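Local coordinates for protein RNA N6-adenosine-methyltransferase METTL16 (Homo sapiens, PDB 6M1U) that transfers methyl groups to the N6 position of adenosines in RNA, U6 snRNA among them, the region modelled here probably contributing to RNA binding, at residues 11-16 with 29-34; 62-67 with 109-114. One frame throughout, in Å; residues are numbered along the deposited sequence.

Overall arrangement
From the N terminus, strand 4-8 leads into helix 10-20, and interaction 1 then closes the short loop between that helix and helix 30-44, setting 11-16 against 29-34. The chain next runs through strands 48-52 and 58-67. Interaction 2 closes a much longer excursion, largely not modelled, by pairing 62-67 with 109-114 in the five-stranded antiparallel sheet. The two contacts follow in series, neither nested nor crossed, on opposite sides of the chain's centre: their centres are 24 Å apart and their nearest atoms about 8 Å. Helix 30-44 connects them, since Ile31 and Val34 reach Val116 of strand 108-119 while Ile38 and Leu42 meet Ile114 further back on the same strand.

Interaction 1: residues 11-16 with 29-34; sequences SVMKEL and EGIVVV
Met13 and Leu16 pack against Val33 and Val34 in a buried, wholly apolar helix-helix contact at one end of this alpha+beta domain. The segments are consecutive helices joined by a short loop: 11-16 belongs to helix 10-20, and 30-34 is the first part of helix 30-44, with Glu29 at its N-cap position. Their axes come within 9.3 Å and cross at 63°, and no hydrogen bond runs between the segments.

Val34 is the residue shared by both side chains of the first helix. Its CG2 faces Met13 CG at 3.6 Å, and the Met13 and Val34 side chains meet at about a right angle. Met13 then bends at its last torsion and takes its methyl over the start of the second helix, near Gly30 and Ile31; the exact place of that methyl is doubtful in the model. Leu16 reaches the same methyl of Val34 from another direction: Leu16 CD1 touches Val34 CG2 at 3.9 Å.

Other parts of the fold close round the pair. Val12 and Leu16 lean on Val153 of helix 136-153, Ile31 and Val34 rest on Val116 of strand 108-119, and the carbonyl of Leu16 takes a hydrogen bond from Trp37 NE1. Val33, one residue before Val34, directs its side chain toward the first helix as well: anti to its own backbone N, Val33 CG1 lies 3.9 Å from Leu16 CB.

Interaction 2: residues 62-67 with 109-114; sequences FLTAIE and LFKCLI
Ala65 and Phe110 face each other as a hydrogen-bonded antiparallel pair: Phe110 N gives to Ala65 O at 2.8 Å and Ala65 N to Phe110 O at 2.9 Å. Leu63 and Cys112 form the next such pair on the same face, where Leu63 CD2 also packs on Ile114 CG1 at 3.5 Å. Phe110 CB rises on that face, and a chi1 of 77° puts CG between the backbone N and the carbonyl carbon. Beyond it, CD2 passes 3.8 Å from Ala65 O and has Glu67 CB at the ring edge. CE2 and CZ come up obliquely to the methyl of Ala65, CE2 lying 3.4 Å from Ala65 CB, while Cys112 SG sits in plane by the CE1 edge. Trp129 meets the ring with nearly parallel planes, and Leu141 of helix 136-153 touches it. An alanine here would probably open a gap beneath that helix and leave the Ala65 methyl and the Trp129 ring without their aromatic partner. On the other face, Phe62 CZ meets Lys111 CB at 3.9 Å. Such neighbouring strands, 149° between directions, are typical of a twisted antiparallel sheet with helices packed over one face.

Interaction 1: residues 11-16 with 29-34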
ATOM      1  N   SER A  11       9.545  -8.642 -10.362  1.00 91.79           N
ATOM      2  CA  SER A  11       8.861  -9.913 -10.566  1.00 92.20           C
ATOM      3  C   SER A  11       7.568  -9.999  -9.764  1.00 87.15           C
ATOM      4  O   SER A  11       6.555 -10.503 -10.264  1.00 87.67           O
ATOM      5  CB  SER A  11       9.779 -11.052 -10.177  1.00 94.62           C
ATOM      6  OG  SER A  11      10.243 -10.803  -8.874  1.00 93.17           O
ATOM      7  N   VAL A  12       7.581  -9.541  -8.513  1.00 83.73           N
ATOM      8  CA  VAL A  12       6.325  -9.510  -7.768  1.00 80.89           C
ATOM      9  C   VAL A  12       5.310  -8.618  -8.482  1.00 80.25           C
ATOM     10  O   VAL A  12       4.114  -8.940  -8.547  1.00 79.10           O
ATOM     11  CB  VAL A  12       6.551  -9.062  -6.310  1.00 78.44           C
ATOM     12  CG1 VAL A  12       5.327  -9.392  -5.459  1.00 77.09           C
ATOM     13  CG2 VAL A  12       7.772  -9.732  -5.740  1.00 80.00           C
ATOM     14  N   MET A  13       5.762  -7.507  -9.060  1.00 81.09           N
ATOM     15  CA  MET A  13       4.840  -6.729  -9.875  1.00 81.38           C
ATOM     16  C   MET A  13       4.280  -7.573 -11.014  1.00 83.86           C
ATOM     17  O   MET A  13       3.058  -7.711 -11.149  1.00 83.62           O
ATOM     18  CB  MET A  13       5.523  -5.483 -10.411  1.00 81.67           C
ATOM     19  CG  MET A  13       5.741  -4.441  -9.360  1.00 79.71           C
ATOM     20  SD  MET A  13       6.647  -3.078 -10.079  1.00 81.27           S
ATOM     21  CE  MET A  13       5.535  -1.759  -9.722  1.00 78.23           C
ATOM     22  N   LYS A  14       5.161  -8.186 -11.813  1.00 86.08           N
ATOM     23  CA  LYS A  14       4.697  -9.034 -12.904  1.00 89.37           C
ATOM     24  C   LYS A  14       3.620 -10.005 -12.433  1.00 87.10           C
ATOM     25  O   LYS A  14       2.582 -10.159 -13.084  1.00 86.90           O
ATOM     26  CB  LYS A  14       5.879  -9.787 -13.535  1.00 95.56           C
ATOM     27  CG  LYS A  14       6.890  -8.899 -14.326  1.00 99.39           C
ATOM     28  CD  LYS A  14       7.843  -9.706 -15.271  1.00105.75           C
ATOM     29  CE  LYS A  14       9.337  -9.636 -14.872  1.00107.69           C
ATOM     30  NZ  LYS A  14      10.095  -8.492 -15.455  1.00108.52           N
ATOM     31  N   GLU A  15       3.815 -10.629 -11.276  1.00 86.38           N
ATOM     32  CA  GLU A  15       2.792 -11.546 -10.793  1.00 85.70           C
ATOM     33  C   GLU A  15       1.524 -10.814 -10.370  1.00 81.38           C
ATOM     34  O   GLU A  15       0.415 -11.333 -10.552  1.00 81.71           O
ATOM     35  CB  GLU A  15       3.334 -12.374  -9.635  1.00 88.16           C
ATOM     36  CG  GLU A  15       2.834 -13.801  -9.622  1.00 92.90           C
ATOM     37  CD  GLU A  15       3.051 -14.478 -10.954  1.00 99.00           C
ATOM     38  OE1 GLU A  15       2.048 -14.854 -11.599  1.00100.93           O
ATOM     39  OE2 GLU A  15       4.224 -14.612 -11.366  1.00102.16           O
ATOM     40  N   LEU A  16       1.651  -9.610  -9.814  1.00 76.32           N
ATOM     41  CA  LEU A  16       0.449  -8.860  -9.476  1.00 72.65           C
ATOM     42  C   LEU A  16      -0.324  -8.463 -10.725  1.00 74.62           C
ATOM     43  O   LEU A  16      -1.556  -8.485 -10.719  1.00 73.92           O
ATOM     44  CB  LEU A  16       0.811  -7.629  -8.663  1.00 69.58           C
ATOM     45  CG  LEU A  16       1.180  -7.881  -7.207  1.00 67.43           C
ATOM     46  CD1 LEU A  16       1.782  -6.608  -6.633  1.00 64.39           C
ATOM     47  CD2 LEU A  16      -0.045  -8.318  -6.443  1.00 66.67           C
ATOM     48  N   GLU A  29       0.831   0.346 -16.087  1.00 97.58           N
ATOM     49  CA  GLU A  29       2.167   0.533 -15.461  1.00 99.82           C
ATOM     50  C   GLU A  29       2.307  -0.428 -14.277  1.00 96.35           C
ATOM     51  O   GLU A  29       1.281  -0.970 -13.836  1.00 96.69           O
ATOM     52  CB  GLU A  29       2.336   1.979 -14.998  1.00104.82           C
ATOM     53  CG  GLU A  29       2.931   2.887 -16.056  1.00111.89           C
ATOM     54  CD  GLU A  29       4.373   3.283 -15.801  1.00116.45           C
ATOM     55  OE1 GLU A  29       5.275   2.599 -16.324  1.00119.97           O
ATOM     56  OE2 GLU A  29       4.591   4.275 -15.082  1.00115.94           O
ATOM     57  N   GLY A  30       3.533  -0.611 -13.782  1.00 92.79           N
ATOM     58  CA  GLY A  30       3.789  -1.530 -12.656  1.00 85.63           C
ATOM     59  C   GLY A  30       3.396  -0.927 -11.321  1.00 78.98           C
ATOM     60  O   GLY A  30       2.794  -1.647 -10.508  1.00 76.56           O
ATOM     61  N   ILE A  31       3.720   0.350 -11.104  1.00 73.03           N
ATOM     62  CA  ILE A  31       3.393   1.034  -9.819  1.00 64.51           C
ATOM     63  C   ILE A  31       1.879   1.254  -9.734  1.00 61.54           C
ATOM     64  O   ILE A  31       1.350   1.250  -8.611  1.00 59.14           O
ATOM     65  CB  ILE A  31       4.182   2.349  -9.667  1.00 59.88           C
ATOM     66  CG1 ILE A  31       3.830   3.359 -10.760  1.00 58.99           C
ATOM     67  CG2 ILE A  31       5.675   2.077  -9.617  1.00 60.14           C
ATOM     68  CD1 ILE A  31       4.706   4.587 -10.753  1.00 58.15           C
ATOM     69  N   VAL A  32       1.215   1.438 -10.877  1.00 62.06           N
ATOM     70  CA  VAL A  32      -0.263   1.645 -10.885  1.00 60.36           C
ATOM     71  C   VAL A  32      -0.926   0.342 -10.434  1.00 59.99           C
ATOM     72  O   VAL A  32      -1.804   0.393  -9.559  1.00 60.12           O
ATOM     73  CB  VAL A  32      -0.768   2.065 -12.277  1.00 60.52           C
ATOM     74  CG1 VAL A  32      -2.270   1.874 -12.402  1.00 59.38           C
ATOM     75  CG2 VAL A  32      -0.381   3.496 -12.607  1.00 60.12           C
ATOM     76  N   VAL A  33      -0.508  -0.778 -11.025  1.00 63.55           N
ATOM     77  CA  VAL A  33      -1.072  -2.111 -10.669  1.00 64.13           C
ATOM     78  C   VAL A  33      -0.954  -2.295  -9.156  1.00 64.19           C
ATOM     79  O   VAL A  33      -1.989  -2.510  -8.507  1.00 64.41           O
ATOM     80  CB  VAL A  33      -0.346  -3.239 -11.425  1.00 66.00           C
ATOM     81  CG1 VAL A  33      -0.494  -4.574 -10.717  1.00 66.57           C
ATOM     82  CG2 VAL A  33      -0.818  -3.341 -12.865  1.00 68.42           C
ATOM     83  N   VAL A  34       0.270  -2.200  -8.632  1.00 64.88           N
ATOM     84  CA  VAL A  34       0.538  -2.369  -7.175  1.00 63.32           C
ATOM     85  C   VAL A  34      -0.421  -1.482  -6.377  1.00 63.01           C
ATOM     86  O   VAL A  34      -1.089  -2.006  -5.473  1.00 62.65           O
ATOM     87  CB  VAL A  34       2.003  -2.036  -6.841  1.00 63.32           C
ATOM     88  CG1 VAL A  34       2.235  -1.962  -5.341  1.00 61.48           C
ATOM     89  CG2 VAL A  34       2.963  -3.021  -7.485  1.00 65.90           C
TER

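Interaction 2: residues 62-67 with 109-114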
ATOM      1  N   PHE A  62      -3.778   8.824  -0.024  1.00 58.82           N
ATOM      2  CA  PHE A  62      -3.944   9.375   1.312  1.00 58.11           C
ATOM      3  C   PHE A  62      -4.969   8.518   2.040  1.00 57.80           C
ATOM      4  O   PHE A  62      -6.055   8.258   1.504  1.00 56.16           O
ATOM      5  CB  PHE A  62      -4.402  10.835   1.291  1.00 57.33           C
ATOM      6  CG  PHE A  62      -4.382  11.478   2.644  1.00 56.52           C
ATOM      7  CD1 PHE A  62      -5.474  11.394   3.491  1.00 56.78           C
ATOM      8  CD2 PHE A  62      -3.251  12.136   3.094  1.00 56.54           C
ATOM      9  CE1 PHE A  62      -5.435  11.970   4.740  1.00 56.96           C
ATOM     10  CE2 PHE A  62      -3.214  12.703   4.362  1.00 57.14           C
ATOM     11  CZ  PHE A  62      -4.302  12.626   5.169  1.00 57.28           C
ATOM     12  N   LEU A  63      -4.625   8.052   3.240  1.00 57.52           N
ATOM     13  CA  LEU A  63      -5.524   7.142   3.928  1.00 59.43           C
ATOM     14  C   LEU A  63      -5.753   7.584   5.367  1.00 59.35           C
ATOM     15  O   LEU A  63      -4.920   8.242   5.990  1.00 62.43           O
ATOM     16  CB  LEU A  63      -5.026   5.690   3.879  1.00 55.16           C
ATOM     17  CG  LEU A  63      -3.921   5.398   4.856  1.00 53.67           C
ATOM     18  CD1 LEU A  63      -4.448   4.596   6.026  1.00 54.21           C
ATOM     19  CD2 LEU A  63      -2.830   4.669   4.143  1.00 52.64           C
ATOM     20  N   THR A  64      -6.919   7.215   5.871  1.00 64.49           N
ATOM     21  CA  THR A  64      -7.390   7.578   7.198  1.00 67.39           C
ATOM     22  C   THR A  64      -7.837   6.282   7.846  1.00 70.33           C
ATOM     23  O   THR A  64      -8.840   5.698   7.421  1.00 73.95           O
ATOM     24  CB  THR A  64      -8.545   8.573   7.105  1.00 71.55           C
ATOM     25  OG1 THR A  64      -8.065   9.807   6.569  1.00 72.86           O
ATOM     26  CG2 THR A  64      -9.124   8.833   8.446  1.00 74.97           C
ATOM     27  N   ALA A  65      -7.083   5.808   8.833  1.00 70.47           N
ATOM     28  CA  ALA A  65      -7.477   4.649   9.620  1.00 71.15           C
ATOM     29  C   ALA A  65      -7.839   5.107  11.026  1.00 69.51           C
ATOM     30  O   ALA A  65      -7.519   6.225  11.435  1.00 70.62           O
ATOM     31  CB  ALA A  65      -6.371   3.594   9.660  1.00 67.18           C
ATOM     32  N   ILE A  66      -8.538   4.244  11.760  1.00 72.49           N
ATOM     33  CA  ILE A  66      -8.969   4.542  13.124  1.00 75.66           C
ATOM     34  C   ILE A  66      -8.262   3.588  14.081  1.00 80.52           C
ATOM     35  O   ILE A  66      -8.002   2.431  13.744  1.00 80.41           O
ATOM     36  CB  ILE A  66     -10.504   4.468  13.272  1.00 76.92           C
ATOM     37  CG1 ILE A  66     -10.935   5.095  14.603  1.00 80.00           C
ATOM     38  CG2 ILE A  66     -10.987   3.045  13.175  1.00 77.90           C
ATOM     39  CD1 ILE A  66     -12.171   5.991  14.506  1.00 80.61           C
ATOM     40  N   GLU A  67      -7.896   4.090  15.252  1.00 84.94           N
ATOM     41  CA  GLU A  67      -7.198   3.291  16.240  1.00 90.66           C
ATOM     42  C   GLU A  67      -7.951   3.359  17.547  1.00 91.78           C
ATOM     43  O   GLU A  67      -8.603   4.358  17.842  1.00 94.73           O
ATOM     44  CB  GLU A  67      -5.793   3.781  16.462  1.00 91.83           C
ATOM     45  CG  GLU A  67      -5.700   5.233  16.850  1.00 94.42           C
ATOM     46  CD  GLU A  67      -4.395   5.546  17.576  1.00 98.91           C
ATOM     47  OE1 GLU A  67      -4.195   5.009  18.709  1.00102.42           O
ATOM     48  OE2 GLU A  67      -3.572   6.311  16.996  1.00 97.86           O
ATOM     49  N   LEU A 109      -8.231   8.746  15.335  1.00 78.43           N
ATOM     50  CA  LEU A 109      -7.990   8.639  13.874  1.00 77.15           C
ATOM     51  C   LEU A 109      -6.541   8.968  13.508  1.00 75.78           C
ATOM     52  O   LEU A 109      -6.029   9.991  13.991  1.00 74.84           O
ATOM     53  CB  LEU A 109      -8.949   9.609  13.179  1.00 82.52           C
ATOM     54  CG  LEU A 109      -9.236   9.319  11.708  1.00 84.14           C
ATOM     55  CD1 LEU A 109     -10.434   8.396  11.568  1.00 86.06           C
ATOM     56  CD2 LEU A 109      -9.468  10.613  10.944  1.00 84.90           C
ATOM     57  N   PHE A 110      -5.911   8.117  12.690  1.00 71.99           N
ATOM     58  CA  PHE A 110      -4.573   8.428  12.205  1.00 70.17           C
ATOM     59  C   PHE A 110      -4.551   8.468  10.684  1.00 66.03           C
ATOM     60  O   PHE A 110      -5.433   7.935  10.006  1.00 64.29           O
ATOM     61  CB  PHE A 110      -3.483   7.491  12.787  1.00 71.52           C
ATOM     62  CG  PHE A 110      -3.417   6.131  12.178  1.00 70.93           C
ATOM     63  CD1 PHE A 110      -2.587   5.876  11.108  1.00 70.87           C
ATOM     64  CD2 PHE A 110      -4.122   5.082  12.725  1.00 72.55           C
ATOM     65  CE1 PHE A 110      -2.507   4.611  10.555  1.00 70.80           C
ATOM     66  CE2 PHE A 110      -4.041   3.804  12.184  1.00 72.84           C
ATOM     67  CZ  PHE A 110      -3.236   3.571  11.099  1.00 71.63           C
ATOM     68  N   LYS A 111      -3.526   9.150  10.164  1.00 63.48           N
ATOM     69  CA  LYS A 111      -3.473   9.609   8.780  1.00 62.07           C
ATOM     70  C   LYS A 111      -2.107   9.350   8.161  1.00 62.97           C
ATOM     71  O   LYS A 111      -1.084   9.679   8.770  1.00 64.22           O
ATOM     72  CB  LYS A 111      -3.782  11.107   8.720  1.00 59.94           C
ATOM     73  CG  LYS A 111      -5.088  11.466   9.333  1.00 57.86           C
ATOM     74  CD  LYS A 111      -5.447  12.871   8.976  1.00 57.23           C
ATOM     75  CE  LYS A 111      -6.843  13.242   9.483  1.00 57.83           C
ATOM     76  NZ  LYS A 111      -6.963  14.709   9.495  1.00 59.26           N
ATOM     77  N   CYS A 112      -2.096   8.798   6.939  1.00 64.61           N
ATOM     78  CA  CYS A 112      -0.878   8.355   6.262  1.00 66.39           C
ATOM     79  C   CYS A 112      -0.951   8.624   4.775  1.00 62.01           C
ATOM     80  O   CYS A 112      -2.006   8.478   4.151  1.00 59.85           O
ATOM     81  CB  CYS A 112      -0.611   6.856   6.378  1.00 70.37           C
ATOM     82  SG  CYS A 112      -0.398   6.294   8.026  1.00 82.02           S
ATOM     83  N   LEU A 113       0.210   8.938   4.208  1.00 60.63           N
ATOM     84  CA  LEU A 113       0.404   9.013   2.772  1.00 57.93           C
ATOM     85  C   LEU A 113       1.218   7.811   2.296  1.00 57.43           C
ATOM     86  O   LEU A 113       2.402   7.677   2.643  1.00 58.93           O
ATOM     87  CB  LEU A 113       1.108  10.314   2.413  1.00 55.39           C
ATOM     88  CG  LEU A 113       1.167  10.551   0.920  1.00 52.41           C
ATOM     89  CD1 LEU A 113      -0.268  10.788   0.408  1.00 50.97           C
ATOM     90  CD2 LEU A 113       2.099  11.740   0.687  1.00 52.63           C
ATOM     91  N   ILE A 114       0.600   6.954   1.482  1.00 58.35           N
ATOM     92  CA  ILE A 114       1.333   5.901   0.778  1.00 58.46           C
ATOM     93  C   ILE A 114       1.718   6.427  -0.597  1.00 61.07           C
ATOM     94  O   ILE A 114       0.843   6.851  -1.369  1.00 58.89           O
ATOM     95  CB  ILE A 114       0.517   4.604   0.645  1.00 60.18           C
ATOM     96  CG1 ILE A 114      -0.136   4.202   1.977  1.00 60.29           C
ATOM     97  CG2 ILE A 114       1.424   3.483   0.184  1.00 60.57           C
ATOM     98  CD1 ILE A 114      -0.806   2.831   1.945  1.00 61.16           C
TER